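Local coordinates for myosin-I heavy chain (Dictyostelium discoideum, PDB 5EJR), which is the class VII unconventional myosin of Dictyostelium, an actin-based motor with ATPase activity involved in early phagocytosis and adhesion, seen here through its C-terminal MyTH4-FERM tail piece, at residues I232-C240 and S249-A257; W9-R19 and E51-S61. One frame throughout, in Å; residues are numbered along the deposited sequence.

Interaction 1 of 2, residues I232-C240 and S249-A257. With EDO (1,2-ethanediol), chain G.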
loop_
_atom_site.group_PDB
_atom_site.type_symbol
_atom_site.label_atom_id
_atom_site.label_comp_id
_atom_site.label_asym_id
_atom_site.label_seq_id
_atom_site.Cartn_x
_atom_site.Cartn_y
_atom_site.Cartn_z
ATOM N N ILE A 232 -3.570 -2.003 -6.055
ATOM C CA ILE A 232 -3.742 -3.214 -5.251
ATOM C C ILE A 232 -4.794 -4.136 -5.913
ATOM O O ILE A 232 -4.624 -5.357 -5.903
ATOM C CB ILE A 232 -4.044 -2.794 -3.783
ATOM C CG1 ILE A 232 -2.776 -2.132 -3.165
ATOM C CG2 ILE A 232 -4.600 -3.959 -2.903
ATOM C CD1 ILE A 232 -1.547 -3.070 -2.775
ATOM N N ARG A 233 -5.800 -3.538 -6.593
ATOM C CA ARG A 233 -6.831 -4.313 -7.292
ATOM C C ARG A 233 -6.229 -5.117 -8.424
ATOM O O ARG A 233 -6.548 -6.302 -8.555
ATOM C CB ARG A 233 -7.990 -3.442 -7.790
ATOM C CG ARG A 233 -9.144 -4.228 -8.440
ATOM C CD ARG A 233 -9.926 -5.099 -7.442
ATOM N NE ARG A 233 -9.563 -6.518 -7.523
ATOM C CZ ARG A 233 -9.975 -7.458 -6.670
ATOM N NH1 ARG A 233 -10.740 -7.137 -5.631
ATOM N NH2 ARG A 233 -9.607 -8.718 -6.835
ATOM N N GLU A 234 -5.324 -4.499 -9.208
ATOM C CA GLU A 234 -4.629 -5.166 -10.321
ATOM C C GLU A 234 -3.719 -6.291 -9.853
ATOM O O GLU A 234 -3.739 -7.347 -10.478
ATOM C CB GLU A 234 -3.852 -4.157 -11.209
ATOM C CG GLU A 234 -4.763 -3.170 -11.933
ATOM C CD GLU A 234 -4.107 -1.930 -12.524
ATOM O OE1 GLU A 234 -3.041 -1.507 -12.018
ATOM O OE2 GLU A 234 -4.688 -1.352 -13.473
ATOM N N ILE A 235 -2.915 -6.090 -8.780
ATOM C CA ILE A 235 -2.076 -7.179 -8.275
ATOM C C ILE A 235 -2.914 -8.306 -7.681
ATOM O O ILE A 235 -2.502 -9.454 -7.804
ATOM C CB ILE A 235 -0.906 -6.838 -7.332
ATOM C CG1 ILE A 235 -1.349 -5.984 -6.140
ATOM C CG2 ILE A 235 0.295 -6.232 -8.065
ATOM C CD1 ILE A 235 -0.687 -6.439 -4.853
ATOM N N THR A 236 -4.059 -7.990 -7.004
ATOM C CA THR A 236 -4.939 -9.032 -6.456
ATOM C C THR A 236 -5.428 -9.889 -7.631
ATOM O O THR A 236 -5.373 -11.111 -7.550
ATOM C CB THR A 236 -6.136 -8.436 -5.666
ATOM O OG1 THR A 236 -5.659 -7.590 -4.613
ATOM C CG2 THR A 236 -7.010 -9.518 -5.054
ATOM N N ASP A 237 -5.851 -9.244 -8.728
ATOM C CA ASP A 237 -6.334 -9.926 -9.931
ATOM C C ASP A 237 -5.301 -10.870 -10.549
ATOM O O ASP A 237 -5.627 -12.022 -10.859
ATOM C CB ASP A 237 -6.819 -8.904 -10.955
ATOM C CG ASP A 237 -8.149 -8.285 -10.597
ATOM O OD1 ASP A 237 -8.599 -8.465 -9.438
ATOM O OD2 ASP A 237 -8.739 -7.609 -11.469
ATOM N N THR A 238 -4.047 -10.402 -10.672
ATOM C CA THR A 238 -2.972 -11.194 -11.267
ATOM C C THR A 238 -2.570 -12.372 -10.376
ATOM O O THR A 238 -2.537 -13.494 -10.874
ATOM C CB THR A 238 -1.760 -10.309 -11.684
ATOM O OG1 THR A 238 -1.033 -9.867 -10.529
ATOM C CG2 THR A 238 -2.166 -9.111 -12.540
ATOM N N VAL A 239 -2.292 -12.150 -9.071
ATOM C CA VAL A 239 -1.890 -13.290 -8.222
ATOM C C VAL A 239 -2.986 -14.332 -8.102
ATOM O O VAL A 239 -2.680 -15.510 -7.988
ATOM C CB VAL A 239 -1.299 -12.985 -6.833
ATOM C CG1 VAL A 239 0.122 -12.481 -6.925
ATOM C CG2 VAL A 239 -2.206 -12.078 -5.988
ATOM N N CYS A 240 -4.253 -13.894 -8.078
ATOM C CA CYS A 240 -5.386 -14.808 -7.963
ATOM C C CYS A 240 -5.524 -15.674 -9.204
ATOM O O CYS A 240 -5.771 -16.862 -9.062
ATOM C CB CYS A 240 -6.668 -14.064 -7.605
ATOM S SG CYS A 240 -6.705 -13.509 -5.875
ATOM N N SER A 249 -14.638 -15.626 -9.273
ATOM C CA SER A 249 -14.351 -15.594 -7.831
ATOM C C SER A 249 -13.344 -14.538 -7.424
ATOM O O SER A 249 -13.267 -14.184 -6.246
ATOM C CB SER A 249 -13.842 -16.956 -7.368
ATOM O OG SER A 249 -14.823 -17.960 -7.559
ATOM N N ILE A 250 -12.549 -14.059 -8.378
ATOM C CA ILE A 250 -11.454 -13.121 -8.134
ATOM C C ILE A 250 -11.918 -11.853 -7.405
ATOM O O ILE A 250 -11.222 -11.386 -6.490
ATOM C CB ILE A 250 -10.682 -12.849 -9.464
ATOM C CG1 ILE A 250 -9.767 -14.069 -9.744
ATOM C CG2 ILE A 250 -9.844 -11.564 -9.371
ATOM C CD1 ILE A 250 -9.119 -14.148 -11.073
ATOM N N LYS A 251 -13.122 -11.369 -7.722
ATOM C CA LYS A 251 -13.668 -10.178 -7.066
ATOM C C LYS A 251 -13.914 -10.357 -5.569
ATOM O O LYS A 251 -14.121 -9.370 -4.900
ATOM C CB LYS A 251 -14.967 -9.689 -7.744
ATOM C CG LYS A 251 -16.156 -10.645 -7.601
ATOM C CD LYS A 251 -17.427 -10.121 -8.307
ATOM C CE LYS A 251 -17.328 -10.043 -9.821
ATOM N NZ LYS A 251 -17.332 -11.375 -10.473
ATOM N N MET A 252 -13.962 -11.593 -5.069
ATOM C CA MET A 252 -14.264 -11.883 -3.668
ATOM C C MET A 252 -13.021 -11.751 -2.841
ATOM O O MET A 252 -13.099 -11.814 -1.617
ATOM C CB MET A 252 -14.820 -13.335 -3.491
ATOM C CG MET A 252 -16.030 -13.669 -4.365
ATOM S SD MET A 252 -17.340 -12.461 -4.105
ATOM C CE MET A 252 -18.463 -12.894 -5.483
ATOM N N PHE A 253 -11.863 -11.646 -3.499
ATOM C CA PHE A 253 -10.579 -11.606 -2.846
ATOM C C PHE A 253 -10.014 -10.209 -2.737
ATOM O O PHE A 253 -10.350 -9.320 -3.524
ATOM C CB PHE A 253 -9.597 -12.570 -3.563
ATOM C CG PHE A 253 -9.877 -14.032 -3.300
ATOM C CD1 PHE A 253 -10.835 -14.720 -4.039
ATOM C CD2 PHE A 253 -9.218 -14.710 -2.278
ATOM C CE1 PHE A 253 -11.132 -16.057 -3.754
ATOM C CE2 PHE A 253 -9.542 -16.033 -1.978
ATOM C CZ PHE A 253 -10.485 -16.704 -2.736
ATOM N N GLY A 254 -9.179 -10.026 -1.726
ATOM C CA GLY A 254 -8.515 -8.760 -1.464
ATOM C C GLY A 254 -7.157 -9.024 -0.862
ATOM O O GLY A 254 -6.750 -10.182 -0.742
ATOM N N ILE A 255 -6.482 -7.963 -0.428
ATOM C CA ILE A 255 -5.161 -8.037 0.183
ATOM C C ILE A 255 -5.123 -7.311 1.511
ATOM O O ILE A 255 -5.764 -6.272 1.662
ATOM C CB ILE A 255 -4.103 -7.517 -0.833
ATOM C CG1 ILE A 255 -3.895 -8.578 -1.953
ATOM C CG2 ILE A 255 -2.770 -7.105 -0.152
ATOM C CD1 ILE A 255 -2.871 -8.265 -2.995
ATOM N N SER A 256 -4.393 -7.889 2.475
ATOM C CA SER A 256 -4.119 -7.319 3.787
ATOM C C SER A 256 -2.597 -7.154 3.998
ATOM O O SER A 256 -1.798 -7.960 3.500
ATOM C CB SER A 256 -4.710 -8.198 4.891
ATOM O OG SER A 256 -6.127 -8.139 4.845
ATOM N N ALA A 257 -2.209 -6.107 4.721
ATOM C CA ALA A 257 -0.809 -5.838 5.101
ATOM C C ALA A 257 -0.668 -6.504 6.463
ATOM O O ALA A 257 -1.398 -6.159 7.390
ATOM C CB ALA A 257 -0.552 -4.338 5.218
HETATM C C1 EDO G . -17.794 -17.158 -6.300
HETATM O O1 EDO G . -18.878 -16.263 -6.153
HETATM C C2 EDO G . -17.447 -17.805 -4.940
HETATM O O2 EDO G . -16.573 -18.910 -5.157
#

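Interaction 2 of 2, residues W9-R19 and E51-S61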
loop_
_atom_site.group_PDB
_atom_site.type_symbol
_atom_site.label_atom_id
_atom_site.label_comp_id
_atom_site.label_asym_id
_atom_site.label_seq_id
_atom_site.Cartn_x
_atom_site.Cartn_y
_atom_site.Cartn_z
ATOM N N TRP A 9 14.132 30.731 -20.264
ATOM C CA TRP A 9 13.101 30.613 -19.233
ATOM C C TRP A 9 13.658 31.142 -17.901
ATOM O O TRP A 9 12.970 31.873 -17.200
ATOM C CB TRP A 9 12.634 29.138 -19.112
ATOM C CG TRP A 9 11.684 28.862 -17.975
ATOM C CD1 TRP A 9 10.320 28.850 -18.027
ATOM C CD2 TRP A 9 12.037 28.535 -16.625
ATOM N NE1 TRP A 9 9.802 28.545 -16.788
ATOM C CE2 TRP A 9 10.835 28.321 -15.916
ATOM C CE3 TRP A 9 13.258 28.357 -15.956
ATOM C CZ2 TRP A 9 10.819 27.961 -14.566
ATOM C CZ3 TRP A 9 13.244 28.031 -14.611
ATOM C CH2 TRP A 9 12.034 27.847 -13.926
ATOM N N ALA A 10 14.894 30.770 -17.561
ATOM C CA ALA A 10 15.560 31.177 -16.328
ATOM C C ALA A 10 15.961 32.661 -16.315
ATOM O O ALA A 10 16.125 33.220 -15.231
ATOM C CB ALA A 10 16.782 30.318 -16.098
ATOM N N SER A 11 16.124 33.288 -17.510
ATOM C CA SER A 11 16.533 34.696 -17.662
ATOM C C SER A 11 15.665 35.689 -16.868
ATOM O O SER A 11 16.198 36.624 -16.267
ATOM C CB SER A 11 16.596 35.089 -19.135
ATOM O OG SER A 11 15.314 35.365 -19.682
ATOM N N THR A 12 14.341 35.447 -16.828
ATOM C CA THR A 12 13.350 36.293 -16.148
ATOM C C THR A 12 12.825 35.685 -14.825
ATOM O O THR A 12 11.793 36.149 -14.320
ATOM C CB THR A 12 12.178 36.564 -17.117
ATOM O OG1 THR A 12 11.524 35.325 -17.423
ATOM C CG2 THR A 12 12.615 37.257 -18.401
ATOM N N ARG A 13 13.497 34.639 -14.277
ATOM C CA ARG A 13 13.034 33.940 -13.067
ATOM C C ARG A 13 14.131 33.608 -12.058
ATOM O O ARG A 13 13.879 33.647 -10.855
ATOM C CB ARG A 13 12.262 32.655 -13.434
ATOM C CG ARG A 13 11.012 32.857 -14.294
ATOM C CD ARG A 13 10.520 31.536 -14.853
ATOM N NE ARG A 13 9.249 31.649 -15.578
ATOM C CZ ARG A 13 9.140 31.900 -16.877
ATOM N NH1 ARG A 13 10.224 32.099 -17.618
ATOM N NH2 ARG A 13 7.945 31.973 -17.446
ATOM N N PHE A 14 15.327 33.241 -12.529
ATOM C CA PHE A 14 16.430 32.897 -11.631
ATOM C C PHE A 14 16.964 34.155 -10.959
ATOM O O PHE A 14 16.952 35.225 -11.573
ATOM C CB PHE A 14 17.560 32.189 -12.408
ATOM C CG PHE A 14 17.632 30.678 -12.300
ATOM C CD1 PHE A 14 16.493 29.892 -12.464
ATOM C CD2 PHE A 14 18.852 30.037 -12.102
ATOM C CE1 PHE A 14 16.568 28.496 -12.391
ATOM C CE2 PHE A 14 18.928 28.638 -12.036
ATOM C CZ PHE A 14 17.784 27.879 -12.177
ATOM N N ARG A 15 17.429 34.022 -9.708
ATOM C CA ARG A 15 18.009 35.113 -8.929
ATOM C C ARG A 15 19.241 35.681 -9.652
ATOM O O ARG A 15 19.306 36.893 -9.879
ATOM C CB ARG A 15 18.403 34.635 -7.520
ATOM C CG ARG A 15 17.232 34.232 -6.627
ATOM C CD ARG A 15 17.656 34.203 -5.174
ATOM N NE ARG A 15 16.675 33.545 -4.306
ATOM C CZ ARG A 15 15.622 34.149 -3.758
ATOM N NH1 ARG A 15 15.370 35.428 -4.018
ATOM N NH2 ARG A 15 14.800 33.474 -2.966
ATOM N N SER A 16 20.179 34.786 -10.060
ATOM C CA SER A 16 21.441 35.100 -10.751
ATOM C C SER A 16 21.265 35.904 -12.037
ATOM O O SER A 16 22.087 36.780 -12.317
ATOM C CB SER A 16 22.251 33.833 -11.010
ATOM O OG SER A 16 21.593 32.980 -11.932
ATOM N N PHE A 17 20.199 35.617 -12.808
ATOM C CA PHE A 17 19.889 36.332 -14.052
ATOM C C PHE A 17 19.204 37.675 -13.786
ATOM O O PHE A 17 19.379 38.610 -14.561
ATOM C CB PHE A 17 19.041 35.467 -14.990
ATOM C CG PHE A 17 19.805 34.352 -15.665
ATOM C CD1 PHE A 17 20.031 33.146 -15.012
ATOM C CD2 PHE A 17 20.299 34.509 -16.954
ATOM C CE1 PHE A 17 20.744 32.119 -15.634
ATOM C CE2 PHE A 17 21.010 33.480 -17.577
ATOM C CZ PHE A 17 21.226 32.292 -16.912
ATOM N N LYS A 18 18.409 37.756 -12.707
ATOM C CA LYS A 18 17.686 38.963 -12.309
ATOM C C LYS A 18 18.636 40.030 -11.723
ATOM O O LYS A 18 18.541 41.195 -12.114
ATOM C CB LYS A 18 16.562 38.616 -11.317
ATOM C CG LYS A 18 15.298 38.095 -11.981
ATOM C CD LYS A 18 14.241 37.768 -10.937
ATOM C CE LYS A 18 12.890 37.450 -11.522
ATOM N NZ LYS A 18 12.273 38.620 -12.209
ATOM N N ARG A 19 19.543 39.620 -10.790
ATOM C CA ARG A 19 20.543 40.469 -10.124
ATOM C C ARG A 19 21.509 41.090 -11.145
ATOM O O ARG A 19 21.876 42.258 -11.007
ATOM C CB ARG A 19 21.342 39.672 -9.078
ATOM C CG ARG A 19 20.560 39.225 -7.853
ATOM C CD ARG A 19 21.416 38.288 -7.025
ATOM N NE ARG A 19 20.654 37.600 -5.980
ATOM C CZ ARG A 19 20.720 37.890 -4.684
ATOM N NH1 ARG A 19 21.511 38.863 -4.251
ATOM N NH2 ARG A 19 19.994 37.207 -3.808
ATOM N N GLU A 51 20.395 30.314 -0.607
ATOM C CA GLU A 51 19.098 30.844 -1.040
ATOM C C GLU A 51 18.598 30.017 -2.231
ATOM O O GLU A 51 19.412 29.399 -2.919
ATOM C CB GLU A 51 19.226 32.328 -1.448
ATOM C CG GLU A 51 20.285 32.604 -2.507
ATOM C CD GLU A 51 20.694 34.051 -2.707
ATOM O OE1 GLU A 51 20.856 34.776 -1.698
ATOM O OE2 GLU A 51 20.915 34.440 -3.876
ATOM N N SER A 52 17.283 30.042 -2.506
ATOM C CA SER A 52 16.695 29.309 -3.630
ATOM C C SER A 52 17.249 29.797 -4.975
ATOM O O SER A 52 17.701 30.938 -5.062
ATOM C CB SER A 52 15.176 29.433 -3.615
ATOM O OG SER A 52 14.730 30.751 -3.882
ATOM N N LEU A 53 17.213 28.931 -6.015
ATOM C CA LEU A 53 17.676 29.255 -7.370
ATOM C C LEU A 53 16.713 30.231 -8.045
ATOM O O LEU A 53 17.149 31.154 -8.735
ATOM C CB LEU A 53 17.828 27.990 -8.252
ATOM C CG LEU A 53 18.728 26.846 -7.770
ATOM C CD1 LEU A 53 18.790 25.751 -8.821
ATOM C CD2 LEU A 53 20.154 27.324 -7.464
ATOM N N ILE A 54 15.409 30.012 -7.866
ATOM C CA ILE A 54 14.383 30.878 -8.448
ATOM C C ILE A 54 14.033 31.977 -7.439
ATOM O O ILE A 54 13.974 31.712 -6.236
ATOM C CB ILE A 54 13.146 30.045 -8.908
ATOM C CG1 ILE A 54 13.506 29.155 -10.117
ATOM C CG2 ILE A 54 11.913 30.923 -9.225
ATOM C CD1 ILE A 54 12.607 27.929 -10.302
ATOM N N GLU A 55 13.825 33.214 -7.928
ATOM C CA GLU A 55 13.425 34.310 -7.058
ATOM C C GLU A 55 11.968 34.061 -6.696
ATOM O O GLU A 55 11.105 33.962 -7.584
ATOM C CB GLU A 55 13.594 35.680 -7.736
ATOM C CG GLU A 55 13.364 36.847 -6.785
ATOM C CD GLU A 55 13.435 38.218 -7.426
ATOM O OE1 GLU A 55 14.545 38.799 -7.449
ATOM O OE2 GLU A 55 12.391 38.710 -7.913
ATOM N N MET A 56 11.723 33.888 -5.394
ATOM C CA MET A 56 10.396 33.657 -4.825
ATOM C C MET A 56 10.370 34.143 -3.377
ATOM O O MET A 56 11.419 34.525 -2.850
ATOM C CB MET A 56 10.006 32.169 -4.922
ATOM C CG MET A 56 10.935 31.245 -4.176
ATOM S SD MET A 56 10.888 29.572 -4.848
ATOM C CE MET A 56 11.675 28.769 -3.606
ATOM N N GLU A 57 9.175 34.087 -2.731
ATOM C CA GLU A 57 8.908 34.476 -1.337
ATOM C C GLU A 57 9.873 33.763 -0.400
ATOM O O GLU A 57 10.257 32.631 -0.685
ATOM C CB GLU A 57 7.454 34.146 -0.948
ATOM C CG GLU A 57 6.399 34.831 -1.806
ATOM C CD GLU A 57 5.937 34.041 -3.019
ATOM O OE1 GLU A 57 6.685 33.993 -4.024
ATOM O OE2 GLU A 57 4.818 33.480 -2.968
ATOM N N ALA A 58 10.269 34.425 0.704
ATOM C CA ALA A 58 11.232 33.910 1.689
ATOM C C ALA A 58 10.777 32.664 2.453
ATOM O O ALA A 58 11.623 31.935 2.984
ATOM C CB ALA A 58 11.630 35.007 2.657
ATOM N N LYS A 59 9.452 32.433 2.533
ATOM C CA LYS A 59 8.866 31.250 3.183
ATOM C C LYS A 59 9.226 30.008 2.315
ATOM O O LYS A 59 9.684 28.989 2.840
ATOM C CB LYS A 59 7.336 31.408 3.262
ATOM C CG LYS A 59 6.645 30.436 4.193
ATOM C CD LYS A 59 5.147 30.622 4.101
ATOM C CE LYS A 59 4.468 30.094 5.331
ATOM N NZ LYS A 59 3.007 30.372 5.319
ATOM N N LEU A 60 9.043 30.144 0.986
ATOM C CA LEU A 60 9.324 29.118 -0.023
ATOM C C LEU A 60 10.820 28.873 -0.201
ATOM O O LEU A 60 11.227 27.718 -0.388
ATOM C CB LEU A 60 8.669 29.486 -1.368
ATOM C CG LEU A 60 7.139 29.555 -1.370
ATOM C CD1 LEU A 60 6.622 30.233 -2.614
ATOM C CD2 LEU A 60 6.505 28.185 -1.153
ATOM N N SER A 61 11.637 29.951 -0.125
ATOM C CA SER A 61 13.096 29.879 -0.263
ATOM C C SER A 61 13.724 29.088 0.878
ATOM O O SER A 61 14.700 28.377 0.650
ATOM C CB SER A 61 13.717 31.274 -0.317
ATOM O OG SER A 61 12.928 32.181 -1.071
HETATM O O HOH W 1 13.642 36.053 -1.300
HETATM O O HOH W 2 20.516 31.812 -8.344
#

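Interaction 1 of 2, residues I232-C240 and S249-A257
Arg-233 reaches from the helix to the backbone of the incoming strand. Its CB leaves the helix away from residues 249-257, but the chain bends at chi2 (68°) and again at chi3, and this doubling back turns the guanidinium toward them. CB, CG and CD make no close contact across. NE donates a hydrogen bond to Asp-237 OD1, one turn on, and NH2 goes to the same oxygen at 2.8 Å, a side-on salt bridge in the guanidinium plane. NH1 then donates to Phe-253 O at 3.1 Å, meeting that oxygen almost head-on, while NH2 adds weak bonds to Phe-253 O and Ile-250 O. Replacing this arginine by alanine is likely to leave Asp-237 without its charge partner and the Phe-253 carbonyl without its side-chain donor. This helix covers the sheet of the ubiquitin-like F1 lobe of the FERM domain, and its axis meets that of strand 253-257 at 114° with a closest approach of 8.2 Å. Ile-255, pointing toward the helix, packs against it: CD1 presses on Ile-235 CD1 at 3.4 Å, tighter than usual, and CG1 and CD1 both lie against Thr-236 OG1, each 3.3 Å away. That hydroxyl is satisfied within the helix by donating to Ile-232 O from above the carbonyl plane. Ile-255 also touches Phe-292 of strand 290-296. Towards the end of the segment Cys-240 CB rests against Ile-250 CG1 at 3.8 Å, and its SG lies oblique to the Phe-253 ring, 4.9 Å from the centroid, in a sulfur-aromatic contact.

Interaction 2 of 2, residues W9-R19 and E51-S61
With CG set opposite the carbonyl carbon (chi1 -66°) and the chain extended from CG to NE, Arg-15 runs straight out of its helix into residues 51-61, where it meets Glu-51, Ser-52 and Glu-55. Side-on, NE donates to Ser-52 O at 2.9 Å and NH2 to Ser-52 OG at 2.9 Å, so that one serine is held through both its backbone and its side chain. Ser-52 OG in turn donates to Ile-54 O, which lies over a face of the same guanidinium, and a water links Arg-15 NH1 to Met-56 O. Glu-51 OE2 lies well out of the plane of this guanidinium, with no N-H aimed at it; it instead forms a salt bridge with Arg-19 NH2 at 2.9 Å, one turn further along the helix. Beside them Lys-18 CD lies against the Glu-55 carboxylate. The backbones meet through two nearly straight bonds, Glu-55 N to Arg-13 O (171°) and Arg-15 N to Leu-53 O, which bracket a single bridge between Phe-14 and Ile-54. Leu-53 CB sits over the Phe-14 ring, 4.2 Å from its centroid, as a CH-pi contact, and Leu-53 O lies over a ring face too. At the apolar end Ile-54 CD1 meets the edge of the Trp-9 ring at CH2, 3.7 Å away. Trp-9 also packs on helix 104-113. The backbone pairing is an isolated beta bridge next to a helix start, with Phe-14 as the N-cap residue of helix 15-25; it joins the N-terminal helices to the segment leading into helix 58-75 of the MyTH4 domain.

Overall arrangement
From the N terminus, the chain first passes through helix 5-11 and the start of helix 15-25, then returns about thirty residues later to close interaction 2, a long loop that draws the N-terminal helices onto the segment that leads into helix 58-75 of the MyTH4 region. More MyTH4 helices and then the first two strands of the F1 lobe follow before helix 232-243 opens interaction 1, a short closure in which the chain passes through a brief connection from the helix into strand 253-259. The two loops lie in series, neither nesting nor crossing, and their centres are 48 Å apart. Interaction 2 ties helices 5-11 and 15-25 to the loop before helix 58-75, whereas interaction 1 joins helix to sheet within the FERM domain.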